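Local structure of regulatory Subunit of Protein Kinase A (cAMP-dependent) from Euglena gracilis (Euglena gracilis, 6RSX) at residues A111-P123 / F144-R156. The protein binds cyclic AMP at two cyclic nucleotide-binding domains and, as a protein kinase A regulatory subunit, probably controls the activity of the kinase catalytic subunit. Numbering follows the deposited sequence.
Sequences ASFGELALMYGTP and FRRILLTQTMRKR. With CMP (adenosine-3',5'-cyclic-monophosphate), chain B.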
ATOM      1  N   ALA A 111       7.162   2.025   7.977  1.00 31.53           N
ATOM      2  CA  ALA A 111       7.265   2.651   6.669  1.00 30.96           C
ATOM      3  C   ALA A 111       8.654   2.418   6.093  1.00 29.89           C
ATOM      4  O   ALA A 111       9.661   2.398   6.806  1.00 29.93           O
ATOM      5  CB  ALA A 111       6.996   4.150   6.737  1.00 31.58           C
ATOM      6  N   SER A 112       8.694   2.264   4.798  1.00 28.79           N
ATOM      7  CA  SER A 112      10.012   2.146   4.162  1.00 26.66           C
ATOM      8  C   SER A 112      10.250   3.375   3.293  1.00 28.14           C
ATOM      9  O   SER A 112       9.308   4.067   2.867  1.00 29.95           O
ATOM     10  CB  SER A 112      10.087   0.853   3.360  1.00 32.90           C
ATOM     11  OG  SER A 112       9.012   0.765   2.441  1.00 34.40           O
ATOM     12  N   PHE A 113      11.528   3.604   2.985  1.00 30.78           N
ATOM     13  CA  PHE A 113      11.936   4.672   2.088  1.00 26.66           C
ATOM     14  C   PHE A 113      13.307   4.344   1.487  1.00 28.86           C
ATOM     15  O   PHE A 113      14.161   3.672   2.102  1.00 30.16           O
ATOM     16  CB  PHE A 113      11.970   6.063   2.772  1.00 28.17           C
ATOM     17  CG  PHE A 113      12.866   6.146   3.950  1.00 30.87           C
ATOM     18  CD1 PHE A 113      12.421   5.778   5.214  1.00 31.41           C
ATOM     19  CD2 PHE A 113      14.167   6.650   3.824  1.00 30.68           C
ATOM     20  CE1 PHE A 113      13.272   5.870   6.331  1.00 28.59           C
ATOM     21  CE2 PHE A 113      15.008   6.747   4.919  1.00 31.39           C
ATOM     22  CZ  PHE A 113      14.569   6.352   6.188  1.00 32.45           C
ATOM     23  N   GLY A 114      13.522   4.896   0.303  1.00 27.76           N
ATOM     24  CA  GLY A 114      14.822   4.833  -0.352  1.00 28.31           C
ATOM     25  C   GLY A 114      14.887   3.829  -1.485  1.00 28.97           C
ATOM     26  O   GLY A 114      15.979   3.525  -1.966  1.00 32.29           O
ATOM     27  N   GLU A 115      13.746   3.357  -1.962  1.00 29.92           N
ATOM     28  CA  GLU A 115      13.769   2.335  -2.996  1.00 30.56           C
ATOM     29  C   GLU A 115      13.999   2.924  -4.394  1.00 31.00           C
ATOM     30  O   GLU A 115      14.548   2.221  -5.253  1.00 34.80           O
ATOM     31  CB  GLU A 115      12.447   1.534  -2.963  1.00 31.04           C
ATOM     32  CG  GLU A 115      11.273   2.136  -3.688  1.00 32.13           C
ATOM     33  CD  GLU A 115      10.507   3.200  -2.896  1.00 32.20           C
ATOM     34  OE1 GLU A 115      10.919   3.542  -1.757  1.00 32.93           O
ATOM     35  OE2 GLU A 115       9.515   3.708  -3.452  1.00 34.96           O
ATOM     36  N   LEU A 116      13.586   4.177  -4.639  1.00 29.36           N
ATOM     37  CA  LEU A 116      13.567   4.692  -6.009  1.00 30.59           C
ATOM     38  C   LEU A 116      14.985   4.754  -6.571  1.00 31.67           C
ATOM     39  O   LEU A 116      15.239   4.309  -7.698  1.00 31.84           O
ATOM     40  CB  LEU A 116      12.963   6.075  -6.063  1.00 29.33           C
ATOM     41  CG  LEU A 116      11.445   6.183  -5.698  1.00 31.25           C
ATOM     42  CD1 LEU A 116      11.021   7.628  -5.781  1.00 32.53           C
ATOM     43  CD2 LEU A 116      10.608   5.303  -6.623  1.00 33.07           C
ATOM     44  N   ALA A 117      15.921   5.286  -5.776  1.00 28.66           N
ATOM     45  CA  ALA A 117      17.315   5.402  -6.270  1.00 29.79           C
ATOM     46  C   ALA A 117      17.907   4.030  -6.572  1.00 36.17           C
ATOM     47  O   ALA A 117      18.695   3.863  -7.526  1.00 34.06           O
ATOM     48  CB  ALA A 117      18.177   6.132  -5.227  1.00 32.48           C
ATOM     49  N   LEU A 118      17.578   3.035  -5.744  1.00 33.99           N
ATOM     50  CA  LEU A 118      18.109   1.695  -5.940  1.00 35.32           C
ATOM     51  C   LEU A 118      17.436   0.989  -7.117  1.00 39.42           C
ATOM     52  O   LEU A 118      18.075   0.165  -7.778  1.00 41.17           O
ATOM     53  CB  LEU A 118      17.988   0.859  -4.671  1.00 33.32           C
ATOM     54  CG  LEU A 118      18.513   1.433  -3.330  1.00 40.80           C
ATOM     55  CD1 LEU A 118      18.755   0.423  -2.165  1.00 38.46           C
ATOM     56  CD2 LEU A 118      19.602   2.414  -3.420  1.00 39.73           C
ATOM     57  N   MET A 119      16.174   1.312  -7.402  0.57 36.14           N
ATOM     58  CA  MET A 119      15.501   0.676  -8.528  0.57 35.12           C
ATOM     59  C   MET A 119      15.893   1.314  -9.852  0.57 40.15           C
ATOM     60  O   MET A 119      16.301   0.614 -10.783  0.57 38.28           O
ATOM     61  CB  MET A 119      13.984   0.750  -8.351  0.57 34.71           C
ATOM     62  CG  MET A 119      13.505   0.019  -7.140  0.57 38.35           C
ATOM     63  SD  MET A 119      11.834   0.506  -6.681  0.57 34.66           S
ATOM     64  CE  MET A 119      10.871   0.095  -8.142  0.57 34.04           C
ATOM     65  N   TYR A 120      15.773   2.636  -9.951  1.00 36.27           N
ATOM     66  CA  TYR A 120      15.841   3.338 -11.215  1.00 37.47           C
ATOM     67  C   TYR A 120      17.191   4.004 -11.456  1.00 41.32           C
ATOM     68  O   TYR A 120      17.361   4.634 -12.497  1.00 44.25           O
ATOM     69  CB  TYR A 120      14.741   4.375 -11.293  1.00 37.34           C
ATOM     70  CG  TYR A 120      13.356   3.766 -11.118  1.00 42.56           C
ATOM     71  CD1 TYR A 120      12.783   3.025 -12.141  1.00 42.44           C
ATOM     72  CD2 TYR A 120      12.660   3.887  -9.915  1.00 41.42           C
ATOM     73  CE1 TYR A 120      11.524   2.436 -11.987  1.00 41.39           C
ATOM     74  CE2 TYR A 120      11.386   3.298  -9.752  1.00 42.37           C
ATOM     75  CZ  TYR A 120      10.845   2.580 -10.796  1.00 43.61           C
ATOM     76  OH  TYR A 120       9.616   1.996 -10.669  1.00 42.55           O
ATOM     77  N   GLY A 121      18.126   3.917 -10.517  1.00 39.25           N
ATOM     78  CA  GLY A 121      19.403   4.586 -10.689  1.00 42.08           C
ATOM     79  C   GLY A 121      19.365   6.104 -10.679  1.00 42.20           C
ATOM     80  O   GLY A 121      20.335   6.744 -11.112  1.00 40.88           O
ATOM     81  N   THR A 122      18.298   6.703 -10.164  1.00 35.02           N
ATOM     82  CA  THR A 122      18.093   8.140 -10.078  1.00 31.76           C
ATOM     83  C   THR A 122      18.687   8.671  -8.775  1.00 30.37           C
ATOM     84  O   THR A 122      18.826   7.923  -7.803  1.00 33.35           O
ATOM     85  CB  THR A 122      16.598   8.474 -10.121  1.00 37.98           C
ATOM     86  OG1 THR A 122      15.909   7.631  -9.182  1.00 35.64           O
ATOM     87  CG2 THR A 122      16.005   8.253 -11.523  1.00 37.90           C
ATOM     88  N   PRO A 123      19.079   9.940  -8.713  1.00 32.44           N
ATOM     89  CA  PRO A 123      19.436  10.540  -7.424  1.00 29.72           C
ATOM     90  C   PRO A 123      18.222  10.508  -6.501  1.00 27.23           C
ATOM     91  O   PRO A 123      17.085  10.488  -6.970  1.00 30.74           O
ATOM     92  CB  PRO A 123      19.761  11.991  -7.775  1.00 32.63           C
ATOM     93  CG  PRO A 123      20.066  11.957  -9.304  1.00 36.30           C
ATOM     94  CD  PRO A 123      19.060  10.938  -9.798  1.00 35.70           C
ATOM     95  N   PHE A 144      19.220  -5.298  -1.895  1.00 38.66           N
ATOM     96  CA  PHE A 144      17.961  -4.810  -2.448  1.00 38.38           C
ATOM     97  C   PHE A 144      17.779  -5.298  -3.880  1.00 41.32           C
ATOM     98  O   PHE A 144      16.710  -5.817  -4.239  1.00 37.56           O
ATOM     99  CB  PHE A 144      17.902  -3.278  -2.407  1.00 33.01           C
ATOM    100  CG  PHE A 144      16.637  -2.720  -3.011  1.00 35.05           C
ATOM    101  CD1 PHE A 144      16.533  -2.487  -4.375  1.00 36.14           C
ATOM    102  CD2 PHE A 144      15.532  -2.438  -2.205  1.00 35.20           C
ATOM    103  CE1 PHE A 144      15.389  -1.985  -4.955  1.00 38.55           C
ATOM    104  CE2 PHE A 144      14.338  -1.929  -2.766  1.00 35.31           C
ATOM    105  CZ  PHE A 144      14.251  -1.711  -4.154  1.00 34.58           C
ATOM    106  N   ARG A 145      18.825  -5.132  -4.709  1.00 38.86           N
ATOM    107  CA  ARG A 145      18.756  -5.529  -6.114  1.00 41.86           C
ATOM    108  C   ARG A 145      18.480  -7.019  -6.267  1.00 41.84           C
ATOM    109  O   ARG A 145      17.757  -7.424  -7.184  1.00 47.52           O
ATOM    110  CB  ARG A 145      20.051  -5.144  -6.846  1.00 42.68           C
ATOM    111  CG  ARG A 145      20.189  -3.628  -6.995  1.00 54.19           C
ATOM    112  CD  ARG A 145      21.324  -3.214  -7.922  1.00 61.05           C
ATOM    113  NE  ARG A 145      20.879  -3.210  -9.312  1.00 70.44           N
ATOM    114  CZ  ARG A 145      20.202  -2.217  -9.884  1.00 72.31           C
ATOM    115  NH1 ARG A 145      19.844  -2.306 -11.165  1.00 70.80           N
ATOM    116  NH2 ARG A 145      19.886  -1.128  -9.183  1.00 63.40           N
ATOM    117  N   ARG A 146      19.044  -7.845  -5.384  0.61 40.33           N
ATOM    118  CA  ARG A 146      18.813  -9.282  -5.472  0.61 44.43           C
ATOM    119  C   ARG A 146      17.362  -9.654  -5.198  0.61 42.90           C
ATOM    120  O   ARG A 146      16.769 -10.431  -5.958  0.61 42.89           O
ATOM    121  CB  ARG A 146      19.729 -10.026  -4.503  0.61 43.56           C
ATOM    122  CG  ARG A 146      21.178  -9.994  -4.928  0.61 48.61           C
ATOM    123  CD  ARG A 146      21.842 -11.321  -4.655  0.61 51.93           C
ATOM    124  NE  ARG A 146      22.110 -11.554  -3.242  0.61 53.34           N
ATOM    125  CZ  ARG A 146      21.586 -12.543  -2.529  0.61 48.84           C
ATOM    126  NH1 ARG A 146      21.924 -12.683  -1.256  0.61 46.32           N
ATOM    127  NH2 ARG A 146      20.736 -13.395  -3.091  0.61 55.49           N
ATOM    128  N   ILE A 147      16.767  -9.129  -4.124  1.00 41.22           N
ATOM    129  CA  ILE A 147      15.498  -9.662  -3.624  1.00 43.18           C
ATOM    130  C   ILE A 147      14.272  -8.776  -3.845  1.00 42.51           C
ATOM    131  O   ILE A 147      13.147  -9.304  -3.836  1.00 43.12           O
ATOM    132  CB  ILE A 147      15.607 -10.027  -2.135  1.00 44.50           C
ATOM    133  CG1 ILE A 147      15.712  -8.764  -1.303  1.00 48.83           C
ATOM    134  CG2 ILE A 147      16.800 -10.956  -1.883  1.00 50.67           C
ATOM    135  CD1 ILE A 147      15.603  -9.059   0.164  1.00 54.70           C
ATOM    136  N   LEU A 148      14.422  -7.473  -4.040  1.00 41.09           N
ATOM    137  CA  LEU A 148      13.254  -6.602  -4.154  1.00 39.81           C
ATOM    138  C   LEU A 148      13.113  -5.892  -5.495  1.00 40.96           C
ATOM    139  O   LEU A 148      11.987  -5.548  -5.866  1.00 40.65           O
ATOM    140  CB  LEU A 148      13.264  -5.544  -3.032  1.00 41.55           C
ATOM    141  CG  LEU A 148      12.782  -5.998  -1.657  1.00 43.39           C
ATOM    142  CD1 LEU A 148      13.098  -4.934  -0.603  1.00 49.23           C
ATOM    143  CD2 LEU A 148      11.272  -6.272  -1.735  1.00 45.11           C
ATOM    144  N   LEU A 149      14.206  -5.677  -6.244  1.00 40.33           N
ATOM    145  CA  LEU A 149      14.147  -4.725  -7.353  1.00 38.07           C
ATOM    146  C   LEU A 149      13.198  -5.196  -8.459  1.00 43.55           C
ATOM    147  O   LEU A 149      12.344  -4.428  -8.928  1.00 40.88           O
ATOM    148  CB  LEU A 149      15.566  -4.461  -7.906  1.00 40.71           C
ATOM    149  CG  LEU A 149      15.628  -3.423  -9.030  1.00 41.57           C
ATOM    150  CD1 LEU A 149      17.002  -2.764  -9.129  1.00 49.63           C
ATOM    151  CD2 LEU A 149      15.285  -4.124 -10.327  1.00 46.86           C
ATOM    152  N   THR A 150      13.324  -6.459  -8.880  0.63 43.62           N
ATOM    153  CA  THR A 150      12.627  -6.923 -10.078  0.63 42.95           C
ATOM    154  C   THR A 150      11.117  -6.888  -9.891  0.63 43.40           C
ATOM    155  O   THR A 150      10.391  -6.265 -10.672  0.63 42.58           O
ATOM    156  CB  THR A 150      13.077  -8.340 -10.442  0.63 42.43           C
ATOM    157  OG1 THR A 150      14.483  -8.338 -10.698  0.63 50.60           O
ATOM    158  CG2 THR A 150      12.335  -8.813 -11.678  0.63 41.06           C
ATOM    159  N   GLN A 151      10.621  -7.570  -8.864  1.00 41.66           N
ATOM    160  CA  GLN A 151       9.173  -7.656  -8.707  1.00 44.12           C
ATOM    161  C   GLN A 151       8.569  -6.319  -8.297  1.00 41.39           C
ATOM    162  O   GLN A 151       7.409  -6.049  -8.628  1.00 41.08           O
ATOM    163  CB  GLN A 151       8.792  -8.774  -7.733  1.00 47.55           C
ATOM    164  CG  GLN A 151       8.937  -8.483  -6.278  1.00 51.36           C
ATOM    165  CD  GLN A 151      10.303  -8.857  -5.723  1.00 49.82           C
ATOM    166  OE1 GLN A 151      11.294  -8.953  -6.456  1.00 57.65           O
ATOM    167  NE2 GLN A 151      10.366  -9.058  -4.409  1.00 46.98           N
ATOM    168  N   THR A 152       9.327  -5.454  -7.602  1.00 37.98           N
ATOM    169  CA  THR A 152       8.754  -4.154  -7.243  1.00 38.36           C
ATOM    170  C   THR A 152       8.584  -3.284  -8.481  1.00 35.89           C
ATOM    171  O   THR A 152       7.529  -2.656  -8.675  1.00 37.85           O
ATOM    172  CB  THR A 152       9.612  -3.439  -6.196  1.00 35.68           C
ATOM    173  OG1 THR A 152       9.770  -4.282  -5.065  1.00 37.67           O
ATOM    174  CG2 THR A 152       8.949  -2.099  -5.743  1.00 38.46           C
ATOM    175  N   MET A 153       9.624  -3.233  -9.333  1.00 34.85           N
ATOM    176  CA  MET A 153       9.543  -2.453 -10.561  1.00 36.49           C
ATOM    177  C   MET A 153       8.422  -2.970 -11.463  1.00 37.20           C
ATOM    178  O   MET A 153       7.645  -2.183 -12.013  1.00 38.68           O
ATOM    179  CB  MET A 153      10.888  -2.488 -11.297  1.00 38.52           C
ATOM    180  CG  MET A 153      10.986  -1.379 -12.311  1.00 45.83           C
ATOM    181  SD  MET A 153      12.581  -1.523 -13.148  0.60 46.00           S
ATOM    182  CE  MET A 153      13.601  -1.660 -11.709  1.00 40.95           C
ATOM    183  N   ARG A 154       8.313  -4.291 -11.606  1.00 37.95           N
ATOM    184  CA  ARG A 154       7.295  -4.857 -12.489  1.00 44.74           C
ATOM    185  C   ARG A 154       5.883  -4.485 -12.039  1.00 43.18           C
ATOM    186  O   ARG A 154       5.051  -4.055 -12.847  1.00 41.19           O
ATOM    187  CB  ARG A 154       7.450  -6.373 -12.547  1.00 45.46           C
ATOM    188  CG  ARG A 154       6.348  -7.034 -13.354  1.00 51.01           C
ATOM    189  CD  ARG A 154       6.728  -8.433 -13.751  1.00 56.05           C
ATOM    190  NE  ARG A 154       6.979  -9.276 -12.590  1.00 59.70           N
ATOM    191  CZ  ARG A 154       8.150  -9.841 -12.326  1.00 63.24           C
ATOM    192  NH1 ARG A 154       9.174  -9.660 -13.153  1.00 63.60           N
ATOM    193  NH2 ARG A 154       8.288 -10.592 -11.239  1.00 69.89           N
ATOM    194  N   LYS A 155       5.594  -4.661 -10.748  1.00 41.46           N
ATOM    195  CA  LYS A 155       4.255  -4.393 -10.228  1.00 42.37           C
ATOM    196  C   LYS A 155       3.869  -2.932 -10.443  1.00 43.80           C
ATOM    197  O   LYS A 155       2.731  -2.620 -10.834  1.00 42.90           O
ATOM    198  CB  LYS A 155       4.217  -4.770  -8.747  1.00 38.30           C
ATOM    199  CG  LYS A 155       2.846  -4.557  -8.050  1.00 36.85           C
ATOM    200  CD  LYS A 155       2.090  -5.843  -7.952  1.00 42.95           C
ATOM    201  CE  LYS A 155       0.712  -5.607  -7.275  1.00 33.53           C
ATOM    202  NZ  LYS A 155       0.797  -5.479  -5.774  1.00 39.99           N
ATOM    203  N   ARG A 156       4.811  -2.009 -10.203  1.00 36.46           N
ATOM    204  CA  ARG A 156       4.473  -0.605 -10.375  1.00 35.71           C
ATOM    205  C   ARG A 156       4.206  -0.291 -11.837  1.00 40.09           C
ATOM    206  O   ARG A 156       3.261   0.451 -12.162  1.00 38.71           O
ATOM    207  CB  ARG A 156       5.579   0.274  -9.804  1.00 37.70           C
ATOM    208  CG  ARG A 156       5.647   0.225  -8.272  1.00 40.18           C
ATOM    209  CD  ARG A 156       6.867   0.968  -7.714  1.00 40.89           C
ATOM    210  NE  ARG A 156       6.817   0.973  -6.247  1.00 38.43           N
ATOM    211  CZ  ARG A 156       7.534   1.785  -5.473  1.00 41.88           C
ATOM    212  NH1 ARG A 156       8.378   2.661  -6.023  1.00 38.70           N
ATOM    213  NH2 ARG A 156       7.411   1.723  -4.148  1.00 41.09           N
TER
HETATM  214  P   CMP B 501      14.530   7.664  -3.054  1.00 30.07           P
HETATM  215  O1P CMP B 501      15.615   6.547  -3.219  1.00 30.96           O
HETATM  216  O2P CMP B 501      14.221   8.653  -4.098  1.00 26.91           O
HETATM  217  O5' CMP B 501      14.935   8.579  -1.795  1.00 28.73           O
HETATM  218  C5' CMP B 501      13.964   9.386  -1.131  1.00 31.06           C
HETATM  219  C4' CMP B 501      12.798   8.495  -0.818  1.00 29.54           C
HETATM  220  O4' CMP B 501      11.674   9.165  -0.233  1.00 30.66           O
HETATM  221  C3' CMP B 501      12.190   7.853  -2.038  1.00 30.37           C
HETATM  222  O3' CMP B 501      13.059   6.909  -2.622  1.00 29.99           O
HETATM  223  C2' CMP B 501      10.877   7.283  -1.493  1.00 30.34           C
HETATM  224  O2' CMP B 501      11.140   6.018  -0.910  1.00 31.14           O
HETATM  225  C1' CMP B 501      10.542   8.309  -0.374  1.00 31.51           C
HETATM  226  N9  CMP B 501       9.387   9.154  -0.656  1.00 31.24           N
HETATM  227  C8  CMP B 501       8.344   9.383   0.215  1.00 32.51           C
HETATM  228  N7  CMP B 501       7.513  10.241  -0.349  1.00 32.42           N
HETATM  229  C5  CMP B 501       8.000  10.513  -1.568  1.00 34.07           C
HETATM  230  C6  CMP B 501       7.468  11.323  -2.534  1.00 36.45           C
HETATM  231  N6  CMP B 501       6.265  12.120  -2.559  1.00 39.36           N
HETATM  232  N1  CMP B 501       8.056  11.466  -3.702  1.00 34.87           N
HETATM  233  C2  CMP B 501       9.244  10.818  -3.902  1.00 34.70           C
HETATM  234  N3  CMP B 501       9.792   9.988  -2.954  1.00 31.25           N
HETATM  235  C4  CMP B 501       9.156   9.857  -1.769  1.00 32.91           C
HETATM  236  O   HOH W   1       8.419   0.474 -12.618  1.00 44.11           O
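Helix 115-120, where Glu115 and Met119 touch Arg156, crosses helix 149-156 nearly at a right angle (97°), their axes 10.3 Å apart. The short helix belongs to the phosphate-binding cassette of the first cyclic nucleotide-binding domain, and the contact packs Glu115, Leu118 and Met119 against the helices that follow the beta-barrel. Met119, in the conformer described, enters as a knob among Phe144, Thr152, Met153 and Arg156. Its CG meets the edge of the Phe144 ring, 3.5 Å from CE1, and a bend at chi3 (59°) turns CE toward the backbone of Met153. Leu118 CB and Glu115 CB approach the same ring obliquely. Beyond this apolar layer, Arg156, extended from CG to NE, grips Glu115 end-on in a salt bridge: NH1 and NH2 both donate to OE2, each at 3.0 Å, NH1 at its anti lone pair and NH2 from above the carboxylate plane. NH2 also forms a salt bridge with Asp182, and OE2 is hydrogen-bonded to Tyr175 OH, tying the site to helix 174-183. The other carboxylate oxygen, OE1, takes the cAMP ribose hydroxyl O2' at 2.6 Å. An alanine here would probably leave Arg156 NH1 and the ribose hydroxyl without their carboxylate partner. Nearby, Met153 SD lies obliquely to the Tyr120 ring, and one water links Tyr120 OH, at 2.7 Å, to Met153 O.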